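Local coordinates for SusD family protein (Bacteroides uniformis, PDB 7KV1), which probably binds beta-glucans at the cell surface of a gut bacterium, as a SusD-family protein built on a helical tetratricopeptide-repeat scaffold, at residues 266-271 and 434-439; 270-275 and 405-410; 344-349 and 461-466; 414-419 and 452-457. All blocks are in the same frame, centred on the assembly; numbering follows the deposited sequence.

Contact 1: residues 266-271 and 434-439; sequences FRLNPS and LNEVRT. With NCO (cobalt hexammine(III)), chain C.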
# COMPACT_ATOMS: atom_id res chain seq x y z
N PHE A 266 -4.07 -9.06 18.57
CA PHE A 266 -4.47 -7.97 17.64
C PHE A 266 -5.82 -7.39 18.07
O PHE A 266 -6.69 -8.15 18.51
CB PHE A 266 -4.53 -8.50 16.19
CG PHE A 266 -3.17 -8.83 15.64
CD1 PHE A 266 -2.26 -7.81 15.40
CD2 PHE A 266 -2.77 -10.13 15.44
CE1 PHE A 266 -0.99 -8.10 14.93
CE2 PHE A 266 -1.51 -10.42 14.97
CZ PHE A 266 -0.61 -9.41 14.72
N ARG A 267 -5.99 -6.09 17.95
CA ARG A 267 -7.31 -5.47 18.14
C ARG A 267 -7.36 -4.15 17.38
O ARG A 267 -6.28 -3.62 17.10
CB ARG A 267 -7.64 -5.27 19.63
CG ARG A 267 -6.65 -4.41 20.39
CD ARG A 267 -7.26 -3.27 21.20
NE ARG A 267 -8.33 -3.64 22.09
CZ ARG A 267 -9.61 -3.25 22.00
NH1 ARG A 267 -10.04 -2.46 21.02
NH2 ARG A 267 -10.46 -3.68 22.90
N LEU A 268 -8.56 -3.61 17.16
CA LEU A 268 -8.72 -2.24 16.66
C LEU A 268 -8.26 -1.26 17.73
O LEU A 268 -8.63 -1.41 18.91
CB LEU A 268 -10.19 -2.02 16.26
CG LEU A 268 -10.68 -2.83 15.07
CD1 LEU A 268 -12.11 -2.47 14.74
CD2 LEU A 268 -9.80 -2.59 13.84
N ASN A 269 -7.48 -0.26 17.35
CA ASN A 269 -7.22 0.88 18.27
C ASN A 269 -8.57 1.50 18.65
O ASN A 269 -9.37 1.83 17.78
CB ASN A 269 -6.31 1.92 17.63
CG ASN A 269 -5.69 2.86 18.63
OD1 ASN A 269 -6.39 3.34 19.51
ND2 ASN A 269 -4.39 3.10 18.50
N PRO A 270 -8.87 1.65 19.96
CA PRO A 270 -10.13 2.25 20.38
C PRO A 270 -10.36 3.63 19.74
O PRO A 270 -11.49 3.96 19.54
CB PRO A 270 -10.04 2.37 21.91
CG PRO A 270 -8.98 1.36 22.30
CD PRO A 270 -8.08 1.15 21.10
N SER A 271 -9.28 4.38 19.48
CA SER A 271 -9.31 5.71 18.80
C SER A 271 -8.69 5.57 17.41
O SER A 271 -7.49 5.27 17.33
CB SER A 271 -8.56 6.76 19.61
OG SER A 271 -8.23 7.87 18.78
N LEU A 434 -17.40 -6.56 10.07
CA LEU A 434 -17.61 -5.21 9.48
C LEU A 434 -18.12 -4.25 10.57
O LEU A 434 -17.62 -3.11 10.63
CB LEU A 434 -18.59 -5.26 8.30
CG LEU A 434 -18.72 -3.92 7.57
CD1 LEU A 434 -18.65 -4.12 6.07
CD2 LEU A 434 -20.00 -3.21 7.95
N ASN A 435 -19.01 -4.71 11.46
CA ASN A 435 -19.63 -3.80 12.46
C ASN A 435 -18.60 -3.39 13.53
O ASN A 435 -18.76 -2.28 14.07
CB ASN A 435 -20.91 -4.38 13.07
CG ASN A 435 -22.09 -4.27 12.13
OD1 ASN A 435 -22.01 -3.51 11.16
ND2 ASN A 435 -23.17 -5.00 12.40
N GLU A 436 -17.59 -4.22 13.81
CA GLU A 436 -16.47 -3.86 14.74
C GLU A 436 -15.73 -2.63 14.19
O GLU A 436 -15.39 -1.74 14.98
CB GLU A 436 -15.56 -5.08 14.87
CG GLU A 436 -14.63 -5.16 16.06
CD GLU A 436 -14.17 -6.60 16.34
OE1 GLU A 436 -15.05 -7.53 16.18
OE2 GLU A 436 -12.93 -6.83 16.67
N VAL A 437 -15.48 -2.60 12.88
CA VAL A 437 -14.88 -1.44 12.16
C VAL A 437 -15.85 -0.25 12.21
O VAL A 437 -15.40 0.84 12.55
CB VAL A 437 -14.48 -1.80 10.72
CG1 VAL A 437 -13.92 -0.61 9.96
CG2 VAL A 437 -13.48 -2.95 10.67
N ARG A 438 -17.12 -0.43 11.87
CA ARG A 438 -18.11 0.70 11.87
C ARG A 438 -18.23 1.27 13.29
O ARG A 438 -18.18 2.48 13.44
CB ARG A 438 -19.46 0.21 11.38
CG ARG A 438 -19.49 -0.09 9.90
CD ARG A 438 -20.88 -0.31 9.34
NE ARG A 438 -21.78 0.83 9.49
CZ ARG A 438 -21.88 1.85 8.63
NH1 ARG A 438 -21.09 1.95 7.56
NH2 ARG A 438 -22.77 2.78 8.88
N THR A 439 -18.34 0.41 14.30
CA THR A 439 -18.50 0.84 15.71
C THR A 439 -17.28 1.65 16.15
O THR A 439 -17.46 2.67 16.83
CB THR A 439 -18.72 -0.36 16.65
OG1 THR A 439 -19.90 -0.98 16.18
CG2 THR A 439 -18.95 0.04 18.10
CO NCO C . -9.70 -10.35 19.35
N1 NCO C . -8.06 -10.21 20.49
N2 NCO C . -11.28 -10.67 18.16
N3 NCO C . -10.97 -10.13 20.96
N4 NCO C . -9.67 -12.30 19.61
N5 NCO C . -8.50 -10.56 17.71
N6 NCO C . -9.76 -8.39 19.09
O HOH W 1 -11.17 -5.20 17.95
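Leu268, in the loop that follows helix 250-262, pushes its side chain against one turn of helix 429-440, lying over the helix backbone and the foot of the Glu436 side chain, mostly by van der Waals contact. Its CD1 methyl rests 3.4 Å from the backbone O of Glu436 and 3.9 Å from CG of the same residue; Val437 CG2, at 4.3 Å, is its apolar partner. With CG anti to the carbonyl carbon (chi1 -67°), the extended second torsion of Leu268 carries CD1 to the helix, while Leu412 and Tyr408 of helix 408-420 pack around it.

The polar link is made by a water. It accepts from Leu268 N at 3.2 Å and donates to Glu436 OE2 at 2.7 Å, so the long glutamate arm reaches the loop backbone without touching it. Within the loop, Arg267 NH1 donates to Leu268 O at 2.7 Å, nearly straight at 167° and in the plane of both groups; Asn269 OD1 accepts from Ser271 N in an Asx turn.

The bound cobalt hexammine supplies the third kind of interaction: three of its ammines converge on Phe266 O, N5 and N6 both at 3.1 Å and N1 slightly farther. The chemistry thus sets a leucine methyl packed on the helix beside a single water that links a backbone N-H to a carboxylate, and the carbonyl gripped by three donors is probably polarised by the cation beside it.

Contact 2: residues 270-275 and 405-410; sequences PSFANI and YYRYAE. With NCO (cobalt hexammine(III)), chain C; EDO (1,2-ethanediol), chain D.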
# COMPACT_ATOMS: atom_id res chain seq x y z
N PRO A 270 -8.87 1.65 19.96
CA PRO A 270 -10.13 2.25 20.38
C PRO A 270 -10.36 3.63 19.74
O PRO A 270 -11.49 3.96 19.54
CB PRO A 270 -10.04 2.37 21.91
CG PRO A 270 -8.98 1.36 22.30
CD PRO A 270 -8.08 1.15 21.10
N SER A 271 -9.28 4.38 19.48
CA SER A 271 -9.31 5.71 18.80
C SER A 271 -8.69 5.57 17.41
O SER A 271 -7.49 5.27 17.33
CB SER A 271 -8.56 6.76 19.61
OG SER A 271 -8.23 7.87 18.78
N PHE A 272 -9.47 5.76 16.34
CA PHE A 272 -8.93 5.79 14.96
C PHE A 272 -7.87 6.89 14.85
O PHE A 272 -6.83 6.72 14.17
CB PHE A 272 -10.06 6.06 13.99
CG PHE A 272 -9.67 6.04 12.55
CD1 PHE A 272 -9.68 4.85 11.82
CD2 PHE A 272 -9.33 7.21 11.91
CE1 PHE A 272 -9.39 4.85 10.48
CE2 PHE A 272 -9.07 7.22 10.55
CZ PHE A 272 -9.07 6.04 9.84
N ALA A 273 -8.17 8.05 15.42
CA ALA A 273 -7.25 9.22 15.42
C ALA A 273 -5.88 8.82 16.00
O ALA A 273 -4.88 9.20 15.42
CB ALA A 273 -7.84 10.36 16.20
N ASN A 274 -5.82 8.04 17.08
CA ASN A 274 -4.59 7.68 17.82
C ASN A 274 -3.68 6.78 16.97
O ASN A 274 -2.45 6.74 17.23
CB ASN A 274 -4.91 6.98 19.16
CG ASN A 274 -5.42 7.86 20.28
OD1 ASN A 274 -5.61 9.08 20.12
ND2 ASN A 274 -5.70 7.26 21.44
N ILE A 275 -4.24 6.05 16.00
CA ILE A 275 -3.41 5.21 15.09
C ILE A 275 -2.27 6.06 14.51
O ILE A 275 -1.13 5.55 14.42
CB ILE A 275 -4.27 4.63 13.94
CG1 ILE A 275 -5.30 3.61 14.42
CG2 ILE A 275 -3.35 4.02 12.88
CD1 ILE A 275 -6.39 3.35 13.40
N TYR A 405 1.18 -0.07 6.81
CA TYR A 405 1.01 -0.84 5.55
C TYR A 405 -0.18 -1.78 5.67
O TYR A 405 -1.04 -1.74 4.76
CB TYR A 405 2.28 -1.61 5.16
CG TYR A 405 2.31 -1.93 3.68
CD1 TYR A 405 1.55 -2.96 3.14
CD2 TYR A 405 3.05 -1.13 2.83
CE1 TYR A 405 1.56 -3.21 1.77
CE2 TYR A 405 3.05 -1.37 1.46
CZ TYR A 405 2.31 -2.41 0.93
OH TYR A 405 2.38 -2.62 -0.43
N TYR A 406 -0.24 -2.55 6.75
CA TYR A 406 -1.33 -3.51 7.06
C TYR A 406 -1.84 -3.21 8.46
O TYR A 406 -1.04 -3.25 9.37
CB TYR A 406 -0.84 -4.96 6.99
CG TYR A 406 -0.58 -5.42 5.58
CD1 TYR A 406 -1.55 -5.23 4.60
CD2 TYR A 406 0.62 -6.00 5.22
CE1 TYR A 406 -1.31 -5.60 3.28
CE2 TYR A 406 0.86 -6.40 3.91
CZ TYR A 406 -0.11 -6.18 2.93
OH TYR A 406 0.12 -6.52 1.63
N ARG A 407 -3.14 -2.95 8.59
CA ARG A 407 -3.84 -2.77 9.88
C ARG A 407 -4.87 -3.89 10.08
O ARG A 407 -5.47 -4.36 9.11
CB ARG A 407 -4.56 -1.41 9.91
CG ARG A 407 -3.62 -0.24 9.72
CD ARG A 407 -4.31 1.03 10.10
NE ARG A 407 -5.20 1.63 9.13
CZ ARG A 407 -6.52 1.76 9.24
NH1 ARG A 407 -7.18 1.19 10.23
NH2 ARG A 407 -7.19 2.46 8.33
N TYR A 408 -5.17 -4.21 11.31
CA TYR A 408 -6.19 -5.23 11.66
C TYR A 408 -7.59 -4.80 11.15
O TYR A 408 -8.41 -5.71 10.98
CB TYR A 408 -6.13 -5.51 13.16
CG TYR A 408 -7.13 -6.50 13.69
CD1 TYR A 408 -7.01 -7.86 13.44
CD2 TYR A 408 -8.20 -6.07 14.45
CE1 TYR A 408 -7.93 -8.76 13.96
CE2 TYR A 408 -9.11 -6.96 15.00
CZ TYR A 408 -8.99 -8.30 14.73
OH TYR A 408 -9.89 -9.18 15.25
N ALA A 409 -7.87 -3.51 10.91
CA ALA A 409 -9.14 -3.09 10.24
C ALA A 409 -9.25 -3.81 8.89
O ALA A 409 -10.34 -4.33 8.56
CB ALA A 409 -9.25 -1.59 10.09
N GLU A 410 -8.14 -3.94 8.17
CA GLU A 410 -8.11 -4.61 6.86
C GLU A 410 -8.27 -6.14 7.02
O GLU A 410 -8.91 -6.76 6.16
CB GLU A 410 -6.84 -4.20 6.10
CG GLU A 410 -6.90 -4.62 4.66
CD GLU A 410 -5.74 -4.24 3.76
OE1 GLU A 410 -4.73 -3.66 4.24
OE2 GLU A 410 -5.92 -4.43 2.55
CO NCO C . -9.70 -10.35 19.35
N1 NCO C . -8.06 -10.21 20.49
N2 NCO C . -11.28 -10.67 18.16
N3 NCO C . -10.97 -10.13 20.96
N4 NCO C . -9.67 -12.30 19.61
N5 NCO C . -8.50 -10.56 17.71
N6 NCO C . -9.76 -8.39 19.09
C1 EDO D . 1.30 -3.58 -3.99
O1 EDO D . 2.62 -3.21 -3.62
C2 EDO D . 0.28 -3.12 -3.02
O2 EDO D . 0.46 -3.71 -1.73
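Phe272 and Ile275 both meet the guanidinium of Arg407, each crossing the arginine side chain at about a right angle. The ring plane of Phe272 stands 83° from the guanidinium plane, and its CE1 approaches NH2 at 3.9 Å. Ile275 reaches NH1 through CD1, also at 3.9 Å, and its CG2 branch lies 4.2 Å from Arg407 CD. Arginine suits the place because its aliphatic part lies against Ile275 while its flat end meets carboxylates: the bend at chi3 (-81°) turns the guanidinium so that NH1 meets Glu285 and Glu461, and NH2 meets Glu465, all in salt bridges. Phenylalanine and isoleucine thus pack beside a buried cation whose charge is probably offset by these carboxylates, two of them shared with other basic residues.

Ser271 OG caps Asn274 N, at 3.0 Å, where the short, weakly bonded helix carrying Phe272 and Ile275 begins. On the other segment, Tyr408 OH accepts from ammine N5 of the cobalt complex at 3.1 Å.

Arg407 closes strand 403-407, which pairs antiparallel with strand 286-290 and has a classic beta bulge where Tyr405 and Tyr406 face Trp288, and it is also the N-cap of helix 408-420. Arg440 of helix 429-440 and residues of helix 353-357 pack on Phe272.

Contact 3: residues 344-349 and 461-466; sequences YQMFSE and EFVGEG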
# COMPACT_ATOMS: atom_id res chain seq x y z
N TYR A 344 -14.04 14.38 1.35
CA TYR A 344 -14.50 14.94 2.64
C TYR A 344 -16.00 14.66 2.77
O TYR A 344 -16.45 14.15 3.82
CB TYR A 344 -14.13 16.42 2.73
CG TYR A 344 -14.68 17.09 3.96
CD1 TYR A 344 -14.03 17.02 5.18
CD2 TYR A 344 -15.90 17.75 3.90
CE1 TYR A 344 -14.56 17.61 6.32
CE2 TYR A 344 -16.44 18.36 5.02
CZ TYR A 344 -15.77 18.29 6.23
OH TYR A 344 -16.34 18.84 7.33
N GLN A 345 -16.77 14.95 1.73
CA GLN A 345 -18.27 14.91 1.82
C GLN A 345 -18.83 13.48 1.92
O GLN A 345 -19.98 13.34 2.36
CB GLN A 345 -18.89 15.64 0.63
CG GLN A 345 -18.57 17.12 0.62
CD GLN A 345 -19.10 17.82 -0.61
OE1 GLN A 345 -19.23 17.24 -1.69
NE2 GLN A 345 -19.38 19.09 -0.45
N MET A 346 -18.07 12.43 1.63
CA MET A 346 -18.64 11.04 1.68
C MET A 346 -18.80 10.60 3.14
O MET A 346 -19.55 9.67 3.39
CB MET A 346 -17.76 10.04 0.92
CG MET A 346 -16.47 9.66 1.65
SD MET A 346 -15.38 8.74 0.51
CE MET A 346 -13.98 8.45 1.59
N PHE A 347 -18.12 11.24 4.10
CA PHE A 347 -18.22 10.85 5.51
C PHE A 347 -19.49 11.45 6.12
O PHE A 347 -19.79 12.66 5.87
CB PHE A 347 -16.97 11.27 6.29
CG PHE A 347 -15.69 10.55 5.92
CD1 PHE A 347 -15.34 9.36 6.52
CD2 PHE A 347 -14.76 11.17 5.11
CE1 PHE A 347 -14.14 8.74 6.24
CE2 PHE A 347 -13.56 10.54 4.81
CZ PHE A 347 -13.26 9.32 5.35
N SER A 348 -20.19 10.69 6.98
CA SER A 348 -21.23 11.30 7.84
C SER A 348 -20.56 12.17 8.91
O SER A 348 -19.42 11.87 9.30
CB SER A 348 -22.15 10.26 8.42
OG SER A 348 -21.45 9.42 9.31
N GLU A 349 -21.27 13.18 9.43
CA GLU A 349 -20.84 14.06 10.55
C GLU A 349 -20.43 13.21 11.77
O GLU A 349 -19.49 13.61 12.45
CB GLU A 349 -21.96 15.04 10.92
N GLU A 461 -12.38 3.65 5.29
CA GLU A 461 -11.41 3.25 6.33
C GLU A 461 -9.98 3.62 5.90
O GLU A 461 -9.18 3.91 6.79
CB GLU A 461 -11.55 1.76 6.61
CG GLU A 461 -10.65 1.19 7.70
CD GLU A 461 -10.95 1.68 9.11
OE1 GLU A 461 -12.08 2.13 9.32
OE2 GLU A 461 -10.04 1.59 9.99
N PHE A 462 -9.69 3.62 4.60
CA PHE A 462 -8.29 3.57 4.10
C PHE A 462 -7.92 4.78 3.23
O PHE A 462 -6.95 4.69 2.46
CB PHE A 462 -8.07 2.24 3.38
CG PHE A 462 -8.19 1.05 4.29
CD1 PHE A 462 -7.37 0.90 5.40
CD2 PHE A 462 -9.13 0.06 4.03
CE1 PHE A 462 -7.54 -0.17 6.26
CE2 PHE A 462 -9.26 -1.04 4.87
CZ PHE A 462 -8.46 -1.15 5.98
N VAL A 463 -8.62 5.89 3.36
CA VAL A 463 -8.28 7.11 2.57
C VAL A 463 -6.80 7.45 2.83
O VAL A 463 -6.43 7.58 3.98
CB VAL A 463 -9.20 8.30 2.84
CG1 VAL A 463 -8.72 9.55 2.12
CG2 VAL A 463 -10.64 7.99 2.49
N GLY A 464 -6.02 7.55 1.76
CA GLY A 464 -4.62 8.00 1.83
C GLY A 464 -3.67 6.86 2.17
O GLY A 464 -2.47 7.15 2.39
N GLU A 465 -4.17 5.62 2.18
CA GLU A 465 -3.36 4.43 2.54
C GLU A 465 -3.10 3.53 1.32
O GLU A 465 -2.58 2.42 1.51
CB GLU A 465 -4.07 3.68 3.68
CG GLU A 465 -4.17 4.49 4.95
CD GLU A 465 -4.76 3.71 6.11
OE1 GLU A 465 -4.12 2.75 6.59
OE2 GLU A 465 -5.88 4.07 6.51
N GLY A 466 -3.44 3.99 0.12
CA GLY A 466 -3.08 3.30 -1.14
C GLY A 466 -3.88 2.03 -1.40
O GLY A 466 -3.32 1.12 -2.07
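The chain turns sharply after helix 451-461 in a type II beta turn from Phe462 to Glu465, closed by Glu465 N bonding to Phe462 O at 2.9 Å, and its corner residue Val463 faces Met346 and Phe347. Gly464 takes the third position of the turn with a positive phi of 84°, a conformation that favours glycine. The contact therefore joins the turn after helix 451-461 to the chain around the end of helix 341-345, within the SusD-family region of the fold.

Val463 carries one side of it alone. Its CG2 branch, anti to the carbonyl carbon, receives both partners. Met346 and Val463 reach toward each other tip to tip; although the methionine starts from a cramped first torsion (chi1 75°), its chain then runs extended and carries the terminal methyl across. Such a long, unbranched, flexible group is well fitted to bridge the 11.1 Å between Met346 CA and Val463 CA. Phe347 comes from the direction opposite to the valine and contributes its far ring end, CZ, at 4.1 Å from Val463 CG2. Leu460 of helix 451-461 touches both Met346 and Phe347, and Thr357 packs on Val463.

The tightest point is Met346 CE against Val463 CG2, at 3.5 Å closer than usual for two methyl carbons.

Contact 4: residues 414-419 and 452-457; sequences NAAELS and DDVLTE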
# COMPACT_ATOMS: atom_id res chain seq x y z
N ASN A 414 -11.20 -7.76 5.06
CA ASN A 414 -10.79 -8.89 4.20
C ASN A 414 -11.69 -10.09 4.54
O ASN A 414 -12.25 -10.70 3.64
CB ASN A 414 -9.33 -9.29 4.41
CG ASN A 414 -8.30 -8.40 3.73
OD1 ASN A 414 -8.66 -7.51 2.97
ND2 ASN A 414 -7.03 -8.63 4.04
N ALA A 415 -11.75 -10.44 5.80
CA ALA A 415 -12.53 -11.61 6.29
C ALA A 415 -14.01 -11.44 5.92
O ALA A 415 -14.64 -12.40 5.42
CB ALA A 415 -12.33 -11.72 7.76
N ALA A 416 -14.58 -10.26 6.15
CA ALA A 416 -16.03 -10.07 5.87
C ALA A 416 -16.27 -10.32 4.38
O ALA A 416 -17.18 -11.07 4.03
CB ALA A 416 -16.49 -8.71 6.31
N GLU A 417 -15.42 -9.79 3.52
CA GLU A 417 -15.62 -9.95 2.07
C GLU A 417 -15.44 -11.43 1.71
O GLU A 417 -16.24 -11.93 0.92
CB GLU A 417 -14.67 -9.06 1.28
CG GLU A 417 -14.69 -9.32 -0.20
CD GLU A 417 -13.80 -8.40 -1.03
OE1 GLU A 417 -13.35 -7.32 -0.50
OE2 GLU A 417 -13.53 -8.79 -2.17
N LEU A 418 -14.39 -12.08 2.21
CA LEU A 418 -14.06 -13.45 1.80
C LEU A 418 -15.18 -14.39 2.27
O LEU A 418 -15.55 -15.33 1.50
CB LEU A 418 -12.67 -13.83 2.33
CG LEU A 418 -11.48 -13.17 1.65
CD1 LEU A 418 -10.23 -13.31 2.49
CD2 LEU A 418 -11.23 -13.73 0.26
N SER A 419 -15.75 -14.13 3.45
CA SER A 419 -16.88 -14.92 3.98
C SER A 419 -18.04 -14.76 3.00
O SER A 419 -18.58 -15.80 2.50
CB SER A 419 -17.23 -14.48 5.38
OG SER A 419 -18.46 -15.03 5.80
N ASP A 452 -20.87 -5.32 -1.36
CA ASP A 452 -20.79 -3.87 -1.69
C ASP A 452 -20.61 -3.02 -0.43
O ASP A 452 -19.80 -2.08 -0.46
CB ASP A 452 -21.98 -3.35 -2.48
CG ASP A 452 -21.62 -1.99 -3.11
OD1 ASP A 452 -20.60 -1.91 -3.86
OD2 ASP A 452 -22.28 -1.04 -2.79
N ASP A 453 -21.27 -3.38 0.68
CA ASP A 453 -21.07 -2.68 1.97
C ASP A 453 -19.59 -2.77 2.37
O ASP A 453 -19.08 -1.77 2.91
CB ASP A 453 -21.93 -3.28 3.09
CG ASP A 453 -23.44 -3.13 2.89
OD1 ASP A 453 -23.84 -2.07 2.35
OD2 ASP A 453 -24.21 -4.09 3.29
N VAL A 454 -18.97 -3.94 2.24
CA VAL A 454 -17.53 -4.12 2.62
C VAL A 454 -16.69 -3.19 1.73
O VAL A 454 -15.85 -2.46 2.26
CB VAL A 454 -17.08 -5.57 2.54
CG1 VAL A 454 -15.63 -5.72 3.00
CG2 VAL A 454 -18.00 -6.48 3.32
N LEU A 455 -16.90 -3.19 0.41
CA LEU A 455 -16.11 -2.30 -0.47
C LEU A 455 -16.31 -0.83 -0.06
O LEU A 455 -15.32 -0.02 -0.09
CB LEU A 455 -16.51 -2.56 -1.93
CG LEU A 455 -16.30 -3.98 -2.42
CD1 LEU A 455 -16.74 -4.08 -3.86
CD2 LEU A 455 -14.84 -4.43 -2.25
N THR A 456 -17.53 -0.43 0.30
CA THR A 456 -17.77 0.97 0.74
C THR A 456 -16.99 1.23 2.02
O THR A 456 -16.37 2.30 2.12
CB THR A 456 -19.27 1.26 0.89
OG1 THR A 456 -19.80 1.15 -0.43
CG2 THR A 456 -19.54 2.61 1.52
N GLU A 457 -17.03 0.31 2.97
CA GLU A 457 -16.32 0.47 4.26
C GLU A 457 -14.80 0.59 4.05
O GLU A 457 -14.17 1.43 4.73
CB GLU A 457 -16.67 -0.65 5.23
CG GLU A 457 -16.50 -0.24 6.66
CD GLU A 457 -17.46 0.84 7.13
OE1 GLU A 457 -18.64 0.79 6.71
OE2 GLU A 457 -17.02 1.73 7.92
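Two torsions set up the contact of Val454 and Leu455 with Ala416 and Glu417: the valine holds CG1 anti to its backbone nitrogen (chi1 -177°), and the glutamate sends CG out with chi1 172° and stays extended beyond it. The valine torsion rests CG1 of Val454 3.9 Å from Glu417 CB and turns the other branch, CG2, to Ala416 CB at 4.0 Å. One beta-branched residue thus spans two neighbouring positions of the facing helix. Alanine fits its spot because a single methyl lets the backbones draw near, Ala416 CA lying 6.9 Å from Val454 CA.

The glutamate torsion, with the extended chain, carries OE1 of Glu417 to 3.7 Å from Leu455 CD2, the two side chains crossing obliquely. Segments 414-419 and 452-457 run nearly antiparallel, their axes 9.4 Å apart at closest approach and their directions at 160°. Helix 429-440 lies against both, Ala430 meeting Ala416 and Leu434 meeting Val454.

The carboxylate of Glu417 is buried, yet OE2 forms salt bridges with Arg474 and Arg421. The residue is therefore used in two ways: its CB adds to the apolar seam, and its charged end is carried past the leucine to arginines that probably stabilise the ionised form inside the protein.

How the contacts relate
The four contacts gather around helices 408-420, 429-440 and 451-461, which follow one another in the SusD-family region of the chain. Contacts 1 and 2 start from the same loop, share Pro270 and Ser271, have centres about 8 Å apart, and both touch the cobalt complex. Contact 2 lies about 13 Å from contact 3, centre to centre, and is joined to it through a buried charge network; a salt bridge from Arg438 to Glu457 links contact 1 to contact 4. Along the chain contact 2 closes before contact 4 opens, contact 4 is nested inside contact 3, and contact 3 is crossed by contacts 1 and 2, as contact 4 is by contact 1. The set brings loops, a strand and three successive helices together.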